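Local atomic coordinates of CysQ, sulfite synthesis pathway protein (Bacteroides thetaiotaomicron VPI-5482, PDB entry 3B8B), a protein that probably removes the 3'-phosphate of adenosine 3',5'-bisphosphate to give AMP, as a magnesium-dependent phosphatase of the inositol monophosphatase family. Residues Val136-Pro140 and Val141-Leu145; Glu203-Ile206 and Ala207-Lys211; Ala251-Ala254 and Ile255-Ala259. All coordinates share one frame; numbering follows the deposited sequence.

Interactions 1 and 3 lie in the interior and touch each other: Ile137 of the hairpin 136-145 packs on Gly252 and Ile255 of helix 246-258, whose 251-259 part is interaction 3. Interaction 2, in helix 200-212, is a surface contact about 30 Å from interaction 1 and 25 Å from interaction 3, centre to centre, and meets neither. Bonding follows place in the fold. Interaction 1 is a strand pair closed by a bulged turn; interactions 2 and 3 each join successive turns of one helix. In interaction 3 the polar ends of His253 and Arg257 share a protein carboxylate, Glu262, whereas in interaction 2 Glu203 and Lys210 are joined through water.

Interaction 1: residues Val136-Pro140 and Val141-Leu145; sequences VIYVP and VKKEL
Val139 N donates to Glu144 O over 2.9 Å with an N-H...O angle of 167°, a straight bond that pairs the strands 131-139 and 144-149 of this tight beta hairpin. The return bond, Glu144 N to Val139 O, is weak at 3.4 Å. Lys143 and Glu144 both face Val139, a G1 beta bulge, and Lys143 takes the positive phi (53°) usual at this position of the bulge. Inside the turn Val139 O also receives a weak bond from Lys142 N. In one of its two conformers Lys143 bends at chi2, which carries its chain back past Pro140 O, and NZ donates to Val141 O at 2.8 Å, from above the carbonyl plane. Beyond the Val139-Glu144 hydrogen-bonded pair, Tyr138 and Leu145 form a non-hydrogen-bonded pair, their side chains on the same face of the sheet. Tyr138 has CG anti to its amide nitrogen (chi1 -173°), which sends the ring along the hairpin toward the turn; CD1 comes 3.2 Å from Glu144 O, and OH ends near CA and CG of Lys143, the two side chains crossing at a slant. OH itself bonds to Ile160 O, while the side chain touches Leu32 of helix 20-43. A phenylalanine in place of Tyr138 would probably keep the ring contacts but leave Ile160 O without this hydroxyl partner. On the other face Val139 lies alongside Lys142, CG1 against the aliphatic stem, and meets Ile225 of helix 225-232. Ile137, on the same face as Val139, touches Cys228 of that helix. Pro140 is about 7 Å, side chain to side chain, from Leu107, a predicted magnesium and substrate site. At the far end of the contact, Leu145 CD1 sits 3.5 Å from Val136 CG1.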
loop_
_atom_site.group_PDB
_atom_site.type_symbol
_atom_site.label_atom_id
_atom_site.label_comp_id
_atom_site.label_asym_id
_atom_site.label_seq_id
_atom_site.Cartn_x
_atom_site.Cartn_y
_atom_site.Cartn_z
ATOM N N VAL A 136 -5.005 2.634 -2.985
ATOM C CA VAL A 136 -4.654 3.883 -2.349
ATOM C C VAL A 136 -3.708 3.566 -1.212
ATOM O O VAL A 136 -3.984 2.685 -0.394
ATOM C CB VAL A 136 -5.907 4.626 -1.784
ATOM C CG1 VAL A 136 -5.457 5.970 -1.153
ATOM C CG2 VAL A 136 -6.932 4.867 -2.893
ATOM N N ILE A 137 -2.591 4.291 -1.174
ATOM C CA ILE A 137 -1.687 4.273 -0.025
ATOM C C ILE A 137 -1.510 5.693 0.459
ATOM O O ILE A 137 -1.198 6.584 -0.348
ATOM C CB ILE A 137 -0.325 3.685 -0.410
ATOM C CG1 ILE A 137 -0.504 2.210 -0.746
ATOM C CG2 ILE A 137 0.753 3.903 0.683
ATOM C CD1 ILE A 137 0.795 1.546 -1.334
ATOM N N TYR A 138 -1.741 5.903 1.749
ATOM C CA TYR A 138 -1.526 7.207 2.365
ATOM C C TYR A 138 -0.446 7.089 3.424
ATOM O O TYR A 138 -0.467 6.159 4.240
ATOM C CB TYR A 138 -2.812 7.767 2.976
ATOM C CG TYR A 138 -2.673 9.198 3.473
ATOM C CD1 TYR A 138 -2.138 10.207 2.653
ATOM C CD2 TYR A 138 -3.100 9.569 4.751
ATOM C CE1 TYR A 138 -2.028 11.503 3.115
ATOM C CE2 TYR A 138 -2.973 10.855 5.199
ATOM C CZ TYR A 138 -2.464 11.817 4.388
ATOM O OH TYR A 138 -2.380 13.113 4.852
ATOM N N VAL A 139 0.518 8.010 3.371
ATOM C CA VAL A 139 1.643 8.065 4.300
ATOM C C VAL A 139 1.390 9.270 5.222
ATOM O O VAL A 139 1.694 10.414 4.862
ATOM C CB VAL A 139 2.991 8.257 3.564
ATOM C CG1 VAL A 139 4.141 8.058 4.563
ATOM C CG2 VAL A 139 3.110 7.282 2.372
ATOM N N PRO A 140 0.719 9.036 6.365
ATOM C CA PRO A 140 0.224 10.199 7.120
ATOM C C PRO A 140 1.274 11.212 7.585
ATOM O O PRO A 140 1.029 12.426 7.543
ATOM C CB PRO A 140 -0.512 9.561 8.304
ATOM C CG PRO A 140 -0.904 8.219 7.838
ATOM C CD PRO A 140 0.250 7.765 6.967
ATOM N N VAL A 141 2.431 10.749 8.046
ATOM C CA VAL A 141 3.467 11.687 8.509
ATOM C C VAL A 141 3.946 12.636 7.398
ATOM O O VAL A 141 4.161 13.815 7.636
ATOM C CB VAL A 141 4.654 10.933 9.141
ATOM C CG1 VAL A 141 5.815 11.922 9.457
ATOM C CG2 VAL A 141 4.181 10.193 10.435
ATOM N N LYS A 142 4.077 12.096 6.197
ATOM C CA LYS A 142 4.601 12.810 5.039
ATOM C C LYS A 142 3.542 13.519 4.192
ATOM O O LYS A 142 3.902 14.246 3.254
ATOM C CB LYS A 142 5.351 11.822 4.143
ATOM C CG LYS A 142 6.501 11.093 4.801
ATOM C CD LYS A 142 7.304 10.353 3.829
ATOM C CE LYS A 142 8.101 11.304 2.982
ATOM N NZ LYS A 142 9.237 10.597 2.433
ATOM N N LYS A 143 2.264 13.263 4.501
ATOM C CA LYS A 143 1.106 13.785 3.766
ATOM C C LYS A 143 1.242 13.472 2.275
ATOM O O LYS A 143 0.980 14.316 1.404
ATOM C CB LYS A 143 0.918 15.276 4.045
ATOM C CG LYS A 143 0.564 15.549 5.494
ATOM C CD LYS A 143 1.785 15.636 6.402
ATOM C CE LYS A 143 1.392 15.692 7.897
ATOM N NZ LYS A 143 2.574 15.794 8.776
ATOM N N GLU A 144 1.656 12.236 1.998
ATOM C CA GLU A 144 1.854 11.748 0.631
ATOM C C GLU A 144 0.808 10.677 0.327
ATOM O O GLU A 144 0.651 9.734 1.101
ATOM C CB GLU A 144 3.311 11.254 0.469
ATOM C CG GLU A 144 4.253 12.498 0.375
ATOM C CD GLU A 144 5.704 12.279 -0.002
ATOM O OE1 GLU A 144 6.154 11.136 -0.130
ATOM O OE2 GLU A 144 6.389 13.319 -0.163
ATOM N N LEU A 145 0.092 10.849 -0.779
ATOM C CA LEU A 145 -0.991 9.978 -1.174
ATOM C C LEU A 145 -0.668 9.407 -2.548
ATOM O O LEU A 145 -0.330 10.143 -3.447
ATOM C CB LEU A 145 -2.287 10.807 -1.266
ATOM C CG LEU A 145 -3.529 10.068 -1.744
ATOM C CD1 LEU A 145 -4.028 9.146 -0.626
ATOM C CD2 LEU A 145 -4.623 11.043 -2.235
#

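Interaction 2: residues Glu203-Ile206 and Ala207-Lys211; sequences ETYI and ADLKK
Glu203-Ile206 and Ala207-Lys211 are successive turns of helix 200-212, joined by four regular i to i+4 hydrogen bonds. Ala207 N reaches Glu203 O, Asp208 N reaches Thr204 O, Leu209 N reaches Tyr205 O at 2.9 Å, and Lys210 N reaches Ile206 O at 2.8 Å. On one flank Tyr205 and Leu209, a turn apart, pack together. Tyr205 sets CG opposite its own amide nitrogen (chi1 -172°), while Leu209 turns CG away from its carbonyl carbon (chi1 -72°); the leucine thereby lies obliquely beside the ring, with CD1 3.6 Å from Tyr205 CE2. The helix is the crossover of a beta-alpha-beta unit, linking the parallel strands 189-193 and 216-220. Its inner side carries Ile206, which packs on Leu218 of the second strand, and Leu209, which touches Val237, while the Tyr205 ring meets that of Phe241. Lys210 runs extended beyond CG and crosses Ile206, laying CE 3.7 Å from Ile206 CG2, and the lysine side chain also touches Leu218. In one of the two Glu203 conformers, the ammonium and the carboxylate stay apart, Lys210 NZ and Glu203 OE2 being separated by 4.8 Å, and a water bridges them, donating to Glu203 OE2 and accepting from Lys210 NZ, each bond 3.0 Å long. A sulfate ion, probably from the crystallisation liquor, lies about 5 Å from the Lys210 side chain.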
loop_
_atom_site.group_PDB
_atom_site.type_symbol
_atom_site.label_atom_id
_atom_site.label_comp_id
_atom_site.label_asym_id
_atom_site.label_seq_id
_atom_site.Cartn_x
_atom_site.Cartn_y
_atom_site.Cartn_z
ATOM N N GLU A 203 18.325 -11.096 1.686
ATOM C CA GLU A 203 19.710 -10.633 1.635
ATOM C C GLU A 203 20.494 -11.396 0.565
ATOM O O GLU A 203 21.348 -10.847 -0.122
ATOM C CB GLU A 203 20.382 -10.792 2.991
ATOM C CG GLU A 203 21.649 -9.965 3.125
ATOM C CD GLU A 203 21.353 -8.508 3.421
ATOM O OE1 GLU A 203 20.787 -8.214 4.498
ATOM O OE2 GLU A 203 21.676 -7.658 2.567
ATOM N N THR A 204 20.193 -12.685 0.421
ATOM C CA THR A 204 20.858 -13.507 -0.586
ATOM C C THR A 204 20.531 -13.002 -2.002
ATOM O O THR A 204 21.414 -12.911 -2.850
ATOM C CB THR A 204 20.458 -14.993 -0.402
ATOM O OG1 THR A 204 21.029 -15.481 0.823
ATOM C CG2 THR A 204 21.027 -15.893 -1.570
ATOM N N TYR A 205 19.269 -12.698 -2.247
ATOM C CA TYR A 205 18.843 -12.173 -3.541
ATOM C C TYR A 205 19.516 -10.812 -3.798
ATOM O O TYR A 205 20.072 -10.582 -4.860
ATOM C CB TYR A 205 17.349 -12.040 -3.620
ATOM C CG TYR A 205 16.873 -11.679 -4.995
ATOM C CD1 TYR A 205 16.774 -12.628 -5.973
ATOM C CD2 TYR A 205 16.518 -10.384 -5.303
ATOM C CE1 TYR A 205 16.341 -12.305 -7.222
ATOM C CE2 TYR A 205 16.081 -10.055 -6.553
ATOM C CZ TYR A 205 16.013 -11.012 -7.510
ATOM O OH TYR A 205 15.584 -10.694 -8.772
ATOM N N ILE A 206 19.503 -9.959 -2.790
ATOM C CA ILE A 206 20.167 -8.632 -2.940
ATOM C C ILE A 206 21.674 -8.774 -3.221
ATOM O O ILE A 206 22.242 -8.050 -4.074
ATOM C CB ILE A 206 19.861 -7.740 -1.723
ATOM C CG1 ILE A 206 18.387 -7.348 -1.715
ATOM C CG2 ILE A 206 20.745 -6.442 -1.753
ATOM C CD1 ILE A 206 17.914 -6.645 -0.452
ATOM N N ALA A 207 22.353 -9.702 -2.535
ATOM C CA ALA A 207 23.756 -9.968 -2.794
ATOM C C ALA A 207 23.964 -10.342 -4.263
ATOM O O ALA A 207 24.930 -9.888 -4.891
ATOM C CB ALA A 207 24.307 -11.070 -1.835
ATOM N N ASP A 208 23.081 -11.171 -4.800
ATOM C CA ASP A 208 23.168 -11.538 -6.205
ATOM C C ASP A 208 22.921 -10.346 -7.142
ATOM O O ASP A 208 23.638 -10.193 -8.160
ATOM C CB ASP A 208 22.184 -12.653 -6.534
ATOM C CG ASP A 208 22.566 -13.391 -7.792
ATOM O OD1 ASP A 208 23.749 -13.756 -7.924
ATOM O OD2 ASP A 208 21.675 -13.576 -8.645
ATOM N N LEU A 209 21.936 -9.514 -6.811
ATOM C CA LEU A 209 21.687 -8.273 -7.595
ATOM C C LEU A 209 22.957 -7.420 -7.594
ATOM O O LEU A 209 23.334 -6.831 -8.614
ATOM C CB LEU A 209 20.538 -7.447 -7.031
ATOM C CG LEU A 209 19.102 -7.933 -7.181
ATOM C CD1 LEU A 209 18.159 -7.061 -6.382
ATOM C CD2 LEU A 209 18.702 -8.061 -8.668
ATOM N N LYS A 210 23.606 -7.339 -6.441
ATOM C CA LYS A 210 24.801 -6.490 -6.298
ATOM C C LYS A 210 25.940 -7.005 -7.154
ATOM O O LYS A 210 26.746 -6.228 -7.664
ATOM C CB LYS A 210 25.231 -6.396 -4.841
ATOM C CG LYS A 210 24.293 -5.565 -3.965
ATOM C CD LYS A 210 24.614 -5.745 -2.508
ATOM C CE LYS A 210 23.994 -4.667 -1.653
ATOM N NZ LYS A 210 24.363 -4.850 -0.194
ATOM N N LYS A 211 26.012 -8.323 -7.310
ATOM C CA LYS A 211 27.016 -8.938 -8.177
ATOM C C LYS A 211 26.675 -8.735 -9.662
ATOM O O LYS A 211 27.579 -8.551 -10.478
ATOM C CB LYS A 211 27.136 -10.430 -7.849
ATOM C CG LYS A 211 28.325 -11.079 -8.502
ATOM C CD LYS A 211 28.341 -12.600 -8.336
ATOM C CE LYS A 211 29.452 -13.218 -9.211
ATOM N NZ LYS A 211 30.642 -12.289 -9.388
HETATM O O HOH W 1 23.676 -7.686 0.357
#

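Interaction 3: residues Ala251-Ala254 and Ile255-Ala259; sequences AGHA and IARAA
Ile255 N bonds to Ala251 O and Ala256 N to Gly252 O at 2.7 Å, in the last turns of helix 246-258; Arg257 N to His253 O at 3.0 Å and Ala258 N to Ala254 O continue the series. At the C-terminal end the helix runs out, Ala259 N making weak bonds to both Ile255 O and Ala256 O. The side chains of His253 and Arg257, one turn apart, meet by van der Waals contact. Arg257 CD lies 3.6 Å from His253 CD2, approaching the imidazole obliquely. The arginine bends at chi3 (54°), and its guanidinium plane stands 70° from the ring, so the two groups are not stacked. Ile255, with CG1 set anti to its carbonyl carbon, reaches back along the helix until CD1 is 3.5 Å from Ala251 O. It also packs on Tyr146 and Ala148 of strand 144-149, and Ala256 packs on Ile227 of helix 225-232. The helix faces strand 131-139 with small residues, which probably allows a close approach: Ala251 meets Ile137 and Ala254 meets Pro132. Polar ends turn to outside partners: Glu262 accepts from His253 NE2 through OE1 and forms a salt bridge from OE2 to Arg257 NH1, while His253 ND1 bonds to Tyr274 OH. With both nitrogens bonded, the buried imidazole is probably held in one ring orientation, and the Glu262 carboxylate probably balances the arginine's charge while holding both side chains together.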
loop_
_atom_site.group_PDB
_atom_site.type_symbol
_atom_site.label_atom_id
_atom_site.label_comp_id
_atom_site.label_asym_id
_atom_site.label_seq_id
_atom_site.Cartn_x
_atom_site.Cartn_y
_atom_site.Cartn_z
ATOM N N ALA A 251 -2.912 -2.837 -2.285
ATOM C CA ALA A 251 -3.029 -1.456 -2.723
ATOM C C ALA A 251 -1.832 -1.043 -3.587
ATOM O O ALA A 251 -1.998 -0.488 -4.679
ATOM C CB ALA A 251 -3.198 -0.509 -1.507
ATOM N N GLY A 252 -0.632 -1.321 -3.091
ATOM C CA GLY A 252 0.579 -0.986 -3.819
ATOM C C GLY A 252 0.659 -1.710 -5.152
ATOM O O GLY A 252 1.156 -1.170 -6.146
ATOM N N HIS A 253 0.154 -2.926 -5.185
ATOM C CA HIS A 253 0.154 -3.756 -6.389
ATOM C C HIS A 253 -0.730 -3.114 -7.467
ATOM O O HIS A 253 -0.344 -3.044 -8.625
ATOM C CB HIS A 253 -0.291 -5.160 -5.979
ATOM C CG HIS A 253 -0.165 -6.200 -7.035
ATOM N ND1 HIS A 253 -0.349 -7.525 -6.745
ATOM C CD2 HIS A 253 0.108 -6.130 -8.360
ATOM C CE1 HIS A 253 -0.193 -8.245 -7.846
ATOM N NE2 HIS A 253 0.082 -7.422 -8.846
ATOM N N ALA A 254 -1.905 -2.594 -7.095
ATOM C CA ALA A 254 -2.729 -1.880 -8.063
ATOM C C ALA A 254 -1.991 -0.662 -8.617
ATOM O O ALA A 254 -2.043 -0.371 -9.814
ATOM C CB ALA A 254 -4.064 -1.458 -7.418
ATOM N N ILE A 255 -1.330 0.052 -7.717
ATOM C CA ILE A 255 -0.576 1.242 -8.066
ATOM C C ILE A 255 0.562 0.869 -9.023
ATOM O O ILE A 255 0.747 1.476 -10.086
ATOM C CB ILE A 255 -0.120 1.997 -6.798
ATOM C CG1 ILE A 255 -1.351 2.583 -6.081
ATOM C CG2 ILE A 255 0.900 3.088 -7.148
ATOM C CD1 ILE A 255 -1.092 2.851 -4.578
ATOM N N ALA A 256 1.295 -0.163 -8.658
ATOM C CA ALA A 256 2.386 -0.645 -9.504
ATOM C C ALA A 256 1.902 -0.991 -10.919
ATOM O O ALA A 256 2.494 -0.563 -11.929
ATOM C CB ALA A 256 3.018 -1.852 -8.820
ATOM N N ARG A 257 0.827 -1.754 -11.015
ATOM C CA ARG A 257 0.310 -2.149 -12.324
ATOM C C ARG A 257 -0.042 -0.957 -13.205
ATOM O O ARG A 257 0.287 -0.921 -14.395
ATOM C CB ARG A 257 -0.882 -3.083 -12.172
ATOM C CG ARG A 257 -0.462 -4.491 -11.801
ATOM C CD ARG A 257 -1.636 -5.415 -11.427
ATOM N NE ARG A 257 -2.672 -5.475 -12.444
ATOM C CZ ARG A 257 -2.775 -6.397 -13.393
ATOM N NH1 ARG A 257 -1.864 -7.367 -13.536
ATOM N NH2 ARG A 257 -3.808 -6.320 -14.240
ATOM N N ALA A 258 -0.694 0.034 -12.611
ATOM C CA ALA A 258 -1.136 1.204 -13.371
ATOM C C ALA A 258 0.042 2.108 -13.801
ATOM O O ALA A 258 -0.098 2.913 -14.733
ATOM C CB ALA A 258 -2.176 1.994 -12.597
ATOM N N ALA A 259 1.190 1.920 -13.148
ATOM C CA ALA A 259 2.459 2.590 -13.474
ATOM C C ALA A 259 3.365 1.802 -14.438
ATOM O O ALA A 259 4.457 2.257 -14.774
ATOM C CB ALA A 259 3.227 2.894 -12.147
#